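PDB 3G02: epoxide hydrolase from Aspergillus niger, which probably catalyses the hydrolysis of epoxides to vicinal diols, here in a variant obtained by directed evolution for enantioselectivity. Local coordinates for residues H213-N218 with H375-E380; G117-F122 with L283-K288. The protein carries 9 engineered substitutions. One frame throughout, in Å; residues are numbered along the deposited sequence.

The two contacts lie in the buried middle of an alpha/beta hydrolase, with their centres about 9 Å apart. Their segments alternate along the chain in the order 117-122, 213-218, 283-288, 375-380. Segment 117-122 follows strand 110-115, and segment 213-218 runs out of strand 209-214. These strands belong to one sheet, with strand 187-191 between them. Segment 283-288 leaves helix 271-284 in the helical region between strands 209-214 and 340-345, the usual place of the lid in this family. Contact 1 joins directly to contact 2 through a backbone bond between H375 and W285. Both border the predicted active site: H375 belongs to contact 1 and lies beside D193, and W118 N of contact 2 donates to D193.

Contact 1: residues H213-N218 with H375-E380; sequences HLNFCN and HFAALE. Engineered in segment 213-218: F216 (natural residue Leu), N218 (natural residue Ala). With FMT (formic acid), chain D.
The H375 imidazole meets the F216 phenyl ring in the predicted active site of an alpha/beta hydrolase fold. H375 sits on the loop before helix 377-380 and is the predicted catalytic histidine. F216 is an engineered residue, in place of the natural leucine, on the loop that leaves strand 209-214. H375 CE1 lies 3.7 Å from F216 CE1. The phenyl atom arrives at the edge of the imidazole, near its plane. The ring planes are turned by 84°, and the centroids are 5.4 Å apart. This is an oblique aromatic contact. The F216 side chain extends with CG anti to the backbone N (chi1 -174°), which carries the phenyl toward H375. H375 ND1 is hydrogen-bonded to D349, which should fix the rotation of the imidazole. Its side chain also lies near D193, the predicted nucleophile. This is consistent with the Asp-His-Asp triad of epoxide hydrolases.

N215 makes the second half of the contact. Its CG stands between the backbone N and the carbonyl carbon (chi1 62°), and OD1 comes 3.7 Å from A377 CB. A water lies within hydrogen-bonding distance of both N215 OD1 and H375 O, 3.0 Å from each, and can donate to either. It has other acceptors in reach, so both bonds need not be made at once. The other end of the amide, ND2, is held by Q190. No direct hydrogen bond crosses between the segments.

The start of the short helix is held from within. F376 is its N-cap residue, and F376 N donates to E380 OE2 over 3.0 Å. The F376 ring also lies against H375: H375 CD2 sits 3.9 Å above the plane of the F376 ring, over its centre.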
loop_
_atom_site.group_PDB
_atom_site.type_symbol
_atom_site.label_atom_id
_atom_site.label_comp_id
_atom_site.label_asym_id
_atom_site.label_seq_id
_atom_site.Cartn_x
_atom_site.Cartn_y
_atom_site.Cartn_z
ATOM N N HIS A 213 -15.958 20.723 17.776
ATOM C CA HIS A 213 -16.673 20.675 16.507
ATOM C C HIS A 213 -15.885 19.810 15.528
ATOM O O HIS A 213 -14.681 20.019 15.339
ATOM C CB HIS A 213 -16.878 22.072 15.919
ATOM C CG HIS A 213 -17.515 22.061 14.565
ATOM N ND1 HIS A 213 -16.794 21.864 13.405
ATOM C CD2 HIS A 213 -18.805 22.212 14.185
ATOM C CE1 HIS A 213 -17.614 21.894 12.370
ATOM N NE2 HIS A 213 -18.841 22.105 12.816
ATOM N N LEU A 214 -16.572 18.850 14.913
ATOM C CA LEU A 214 -15.956 17.941 13.941
ATOM C C LEU A 214 -16.655 17.987 12.590
ATOM O O LEU A 214 -17.856 18.233 12.512
ATOM C CB LEU A 214 -15.986 16.499 14.457
ATOM C CG LEU A 214 -15.412 16.180 15.840
ATOM C CD1 LEU A 214 -15.554 14.686 16.115
ATOM C CD2 LEU A 214 -13.961 16.620 15.961
ATOM N N ASN A 215 -15.897 17.742 11.522
ATOM C CA ASN A 215 -16.498 17.501 10.208
ATOM C C ASN A 215 -16.190 16.095 9.684
ATOM O O ASN A 215 -16.313 15.824 8.486
ATOM C CB ASN A 215 -16.108 18.578 9.187
ATOM C CG ASN A 215 -14.617 18.625 8.920
ATOM O OD1 ASN A 215 -14.131 18.058 7.941
ATOM N ND2 ASN A 215 -13.886 19.303 9.787
ATOM N N PHE A 216 -15.808 15.207 10.599
ATOM C CA PHE A 216 -15.448 13.838 10.264
ATOM C C PHE A 216 -15.598 12.974 11.504
ATOM O O PHE A 216 -15.179 13.377 12.589
ATOM C CB PHE A 216 -13.992 13.804 9.781
ATOM C CG PHE A 216 -13.545 12.465 9.257
ATOM C CD1 PHE A 216 -13.671 12.158 7.904
ATOM C CD2 PHE A 216 -12.969 11.526 10.109
ATOM C CE1 PHE A 216 -13.246 10.921 7.412
ATOM C CE2 PHE A 216 -12.550 10.287 9.624
ATOM C CZ PHE A 216 -12.682 9.990 8.273
ATOM N N CYS A 217 -16.200 11.800 11.342
ATOM C CA CYS A 217 -16.281 10.819 12.423
ATOM C C CYS A 217 -15.948 9.431 11.897
ATOM O O CYS A 217 -16.556 8.964 10.938
ATOM C CB CYS A 217 -17.664 10.828 13.084
ATOM S SG CYS A 217 -17.789 9.690 14.503
ATOM N N ASN A 218 -14.984 8.785 12.551
ATOM C CA ASN A 218 -14.402 7.516 12.110
ATOM C C ASN A 218 -15.119 6.271 12.657
ATOM O O ASN A 218 -14.657 5.143 12.465
ATOM C CB ASN A 218 -12.916 7.488 12.505
ATOM C CG ASN A 218 -12.107 6.469 11.716
ATOM O OD1 ASN A 218 -11.175 5.856 12.248
ATOM N ND2 ASN A 218 -12.445 6.295 10.442
ATOM N N HIS A 375 -14.234 15.412 1.216
ATOM C CA HIS A 375 -13.461 15.189 2.431
ATOM C C HIS A 375 -12.650 16.391 2.912
ATOM O O HIS A 375 -12.534 16.620 4.120
ATOM C CB HIS A 375 -12.529 13.998 2.229
ATOM C CG HIS A 375 -11.610 13.762 3.381
ATOM N ND1 HIS A 375 -12.043 13.231 4.575
ATOM C CD2 HIS A 375 -10.286 14.001 3.528
ATOM C CE1 HIS A 375 -11.020 13.143 5.408
ATOM N NE2 HIS A 375 -9.943 13.604 4.798
ATOM N N PHE A 376 -12.066 17.133 1.976
ATOM C CA PHE A 376 -11.203 18.253 2.324
ATOM C C PHE A 376 -12.040 19.516 2.549
ATOM O O PHE A 376 -11.910 20.505 1.820
ATOM C CB PHE A 376 -10.139 18.461 1.239
ATOM C CG PHE A 376 -9.169 17.310 1.102
ATOM C CD1 PHE A 376 -8.082 17.202 1.962
ATOM C CD2 PHE A 376 -9.338 16.343 0.120
ATOM C CE1 PHE A 376 -7.183 16.141 1.852
ATOM C CE2 PHE A 376 -8.439 15.287 -0.009
ATOM C CZ PHE A 376 -7.359 15.187 0.861
ATOM N N ALA A 377 -12.891 19.474 3.572
ATOM C CA ALA A 377 -13.893 20.514 3.802
ATOM C C ALA A 377 -13.325 21.931 3.876
ATOM O O ALA A 377 -13.887 22.851 3.290
ATOM C CB ALA A 377 -14.709 20.203 5.041
ATOM N N ALA A 378 -12.216 22.101 4.591
ATOM C CA ALA A 378 -11.590 23.420 4.713
ATOM C C ALA A 378 -11.110 23.970 3.368
ATOM O O ALA A 378 -11.150 25.180 3.147
ATOM C CB ALA A 378 -10.451 23.386 5.726
ATOM N N LEU A 379 -10.669 23.080 2.480
ATOM C CA LEU A 379 -10.249 23.468 1.131
ATOM C C LEU A 379 -11.415 23.625 0.167
ATOM O O LEU A 379 -11.418 24.525 -0.673
ATOM C CB LEU A 379 -9.283 22.431 0.545
ATOM C CG LEU A 379 -7.841 22.350 1.029
ATOM C CD1 LEU A 379 -7.113 21.288 0.229
ATOM C CD2 LEU A 379 -7.137 23.692 0.889
ATOM N N GLU A 380 -12.387 22.722 0.266
ATOM C CA GLU A 380 -13.466 22.630 -0.713
ATOM C C GLU A 380 -14.599 23.594 -0.411
ATOM O O GLU A 380 -15.136 24.235 -1.322
ATOM C CB GLU A 380 -14.025 21.211 -0.743
ATOM C CG GLU A 380 -13.080 20.157 -1.285
ATOM C CD GLU A 380 -13.729 18.798 -1.315
ATOM O OE1 GLU A 380 -14.752 18.646 -2.013
ATOM O OE2 GLU A 380 -13.228 17.885 -0.632
HETATM C C FMT D . -13.650 10.868 15.541
HETATM O O1 FMT D . -13.420 10.405 14.424
HETATM O O2 FMT D . -14.686 10.649 16.171
HETATM O O HOH W 1 -11.440 17.636 6.678
#

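Contact 2: residues G117-F122 with L283-K288; sequences GWPGSF and LQWVDK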
loop_
_atom_site.group_PDB
_atom_site.type_symbol
_atom_site.label_atom_id
_atom_site.label_comp_id
_atom_site.label_asym_id
_atom_site.label_seq_id
_atom_site.Cartn_x
_atom_site.Cartn_y
_atom_site.Cartn_z
ATOM N N GLY A 117 -5.511 16.564 9.169
ATOM C CA GLY A 117 -5.170 15.146 9.177
ATOM C C GLY A 117 -4.237 14.827 8.023
ATOM O O GLY A 117 -3.434 15.673 7.600
ATOM N N TRP A 118 -4.341 13.601 7.514
ATOM C CA TRP A 118 -3.491 13.129 6.424
ATOM C C TRP A 118 -4.358 12.953 5.181
ATOM O O TRP A 118 -5.448 12.398 5.283
ATOM C CB TRP A 118 -2.851 11.784 6.807
ATOM C CG TRP A 118 -1.849 11.305 5.788
ATOM C CD1 TRP A 118 -0.488 11.434 5.853
ATOM C CD2 TRP A 118 -2.130 10.640 4.545
ATOM N NE1 TRP A 118 0.095 10.899 4.726
ATOM C CE2 TRP A 118 -0.891 10.404 3.910
ATOM C CE3 TRP A 118 -3.310 10.222 3.908
ATOM C CZ2 TRP A 118 -0.799 9.779 2.661
ATOM C CZ3 TRP A 118 -3.219 9.594 2.671
ATOM C CH2 TRP A 118 -1.970 9.378 2.061
ATOM N N PRO A 119 -3.867 13.363 3.989
ATOM C CA PRO A 119 -2.570 13.940 3.649
ATOM C C PRO A 119 -2.595 15.460 3.650
ATOM O O PRO A 119 -2.000 16.099 2.774
ATOM C CB PRO A 119 -2.347 13.427 2.231
ATOM C CG PRO A 119 -3.732 13.447 1.628
ATOM C CD PRO A 119 -4.699 13.179 2.780
ATOM N N GLY A 120 -3.273 16.030 4.638
ATOM C CA GLY A 120 -3.371 17.472 4.763
ATOM C C GLY A 120 -2.278 18.115 5.591
ATOM O O GLY A 120 -1.225 17.521 5.855
ATOM N N SER A 121 -2.537 19.352 6.001
ATOM C CA SER A 121 -1.574 20.146 6.751
ATOM C C SER A 121 -2.239 21.442 7.188
ATOM O O SER A 121 -3.394 21.708 6.852
ATOM C CB SER A 121 -0.355 20.478 5.888
ATOM O OG SER A 121 -0.710 21.410 4.882
ATOM N N PHE A 122 -1.477 22.271 7.891
ATOM C CA PHE A 122 -1.954 23.579 8.332
ATOM C C PHE A 122 -2.486 24.450 7.185
ATOM O O PHE A 122 -3.393 25.271 7.386
ATOM C CB PHE A 122 -0.848 24.320 9.104
ATOM C CG PHE A 122 0.264 24.849 8.236
ATOM C CD1 PHE A 122 1.265 24.002 7.765
ATOM C CD2 PHE A 122 0.316 26.200 7.892
ATOM C CE1 PHE A 122 2.287 24.489 6.963
ATOM C CE2 PHE A 122 1.333 26.697 7.089
ATOM C CZ PHE A 122 2.326 25.845 6.624
ATOM N N LEU A 283 -7.534 13.358 -5.743
ATOM C CA LEU A 283 -8.467 13.159 -6.849
ATOM C C LEU A 283 -9.777 12.512 -6.406
ATOM O O LEU A 283 -10.859 12.942 -6.812
ATOM C CB LEU A 283 -7.823 12.304 -7.943
ATOM C CG LEU A 283 -6.702 12.936 -8.764
ATOM C CD1 LEU A 283 -6.097 11.886 -9.679
ATOM C CD2 LEU A 283 -7.199 14.134 -9.570
ATOM N N GLN A 284 -9.684 11.471 -5.584
ATOM C CA GLN A 284 -10.857 10.651 -5.265
ATOM C C GLN A 284 -11.713 11.181 -4.126
ATOM O O GLN A 284 -12.904 10.871 -4.049
ATOM C CB GLN A 284 -10.439 9.215 -4.942
ATOM C CG GLN A 284 -9.813 8.466 -6.112
ATOM C CD GLN A 284 -9.677 6.977 -5.854
ATOM O OE1 GLN A 284 -9.951 6.490 -4.753
ATOM N NE2 GLN A 284 -9.258 6.243 -6.874
ATOM N N TRP A 285 -11.108 11.958 -3.233
ATOM C CA TRP A 285 -11.755 12.303 -1.972
ATOM C C TRP A 285 -12.549 13.603 -1.994
ATOM O O TRP A 285 -13.264 13.906 -1.040
ATOM C CB TRP A 285 -10.712 12.363 -0.868
ATOM C CG TRP A 285 -10.168 11.032 -0.457
ATOM C CD1 TRP A 285 -10.445 9.806 -1.007
ATOM C CD2 TRP A 285 -9.231 10.798 0.598
ATOM N NE1 TRP A 285 -9.747 8.820 -0.335
ATOM C CE2 TRP A 285 -8.993 9.405 0.651
ATOM C CE3 TRP A 285 -8.574 11.634 1.515
ATOM C CZ2 TRP A 285 -8.121 8.831 1.584
ATOM C CZ3 TRP A 285 -7.712 11.064 2.442
ATOM C CH2 TRP A 285 -7.490 9.675 2.466
ATOM N N VAL A 286 -12.411 14.365 -3.075
ATOM C CA VAL A 286 -13.093 15.651 -3.206
ATOM C C VAL A 286 -14.422 15.514 -3.942
ATOM O O VAL A 286 -14.682 14.504 -4.606
ATOM C CB VAL A 286 -12.206 16.704 -3.926
ATOM C CG1 VAL A 286 -10.947 16.995 -3.121
ATOM C CG2 VAL A 286 -11.854 16.257 -5.349
ATOM N N ASP A 287 -15.262 16.538 -3.812
ATOM C CA ASP A 287 -16.466 16.652 -4.621
ATOM C C ASP A 287 -16.069 17.229 -5.982
ATOM O O ASP A 287 -15.934 16.481 -6.953
ATOM C CB ASP A 287 -17.501 17.525 -3.906
ATOM C CG ASP A 287 -18.810 17.643 -4.670
ATOM O OD1 ASP A 287 -18.952 17.034 -5.758
ATOM O OD2 ASP A 287 -19.702 18.353 -4.164
ATOM N N LYS A 288 -15.860 18.542 -6.045
ATOM C CA LYS A 288 -15.376 19.185 -7.266
ATOM C C LYS A 288 -13.853 19.053 -7.335
ATOM O O LYS A 288 -13.173 19.219 -6.314
ATOM C CB LYS A 288 -15.792 20.662 -7.310
ATOM C CG LYS A 288 -17.300 20.901 -7.205
ATOM C CD LYS A 288 -18.033 20.614 -8.513
ATOM C CE LYS A 288 -19.549 20.733 -8.345
ATOM N NZ LYS A 288 -19.980 22.108 -7.943
#
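W285 CG is anti to its carbonyl carbon (chi1 -72°), and chi2 is close to zero (4°), which sends the six-membered part of the indole away from the backbone and across to W118 and P119. In W118, chi2 of 99° turns the indole nearly square to the plane of CA, CB and CG. Its outer edge then comes near W285. W285 CZ3 does most of the touching, 3.7 Å from P119 CD. W118 O lies in the plane of the W285 indole, at its edge, 3.9 Å from CZ3. The two indoles meet only lightly, W118 CZ3 to W285 CH2 being 4.3 Å, with W285 CH2 near the plane of the W118 ring. No hydrogen bond crosses the contact.

The peptide bond before P119 is cis. It folds the proline back over its neighbour, and P119 CB sits 3.5 Å above the W118 ring, over its centre. W285 in turn meets the H375 ring edge-to-face. I278 and Y282 of helix 271-284 pack on this loop as well.

W118 N donates a hydrogen bond to D193 OD2, a carboxylate oxygen of the predicted nucleophile. The sequence HGWP with its cis proline matches the HGXP motif of epoxide hydrolases. In relatives this loop supplies backbone N-H groups to the oxyanion hole, and the bond from W118 N is consistent with that role.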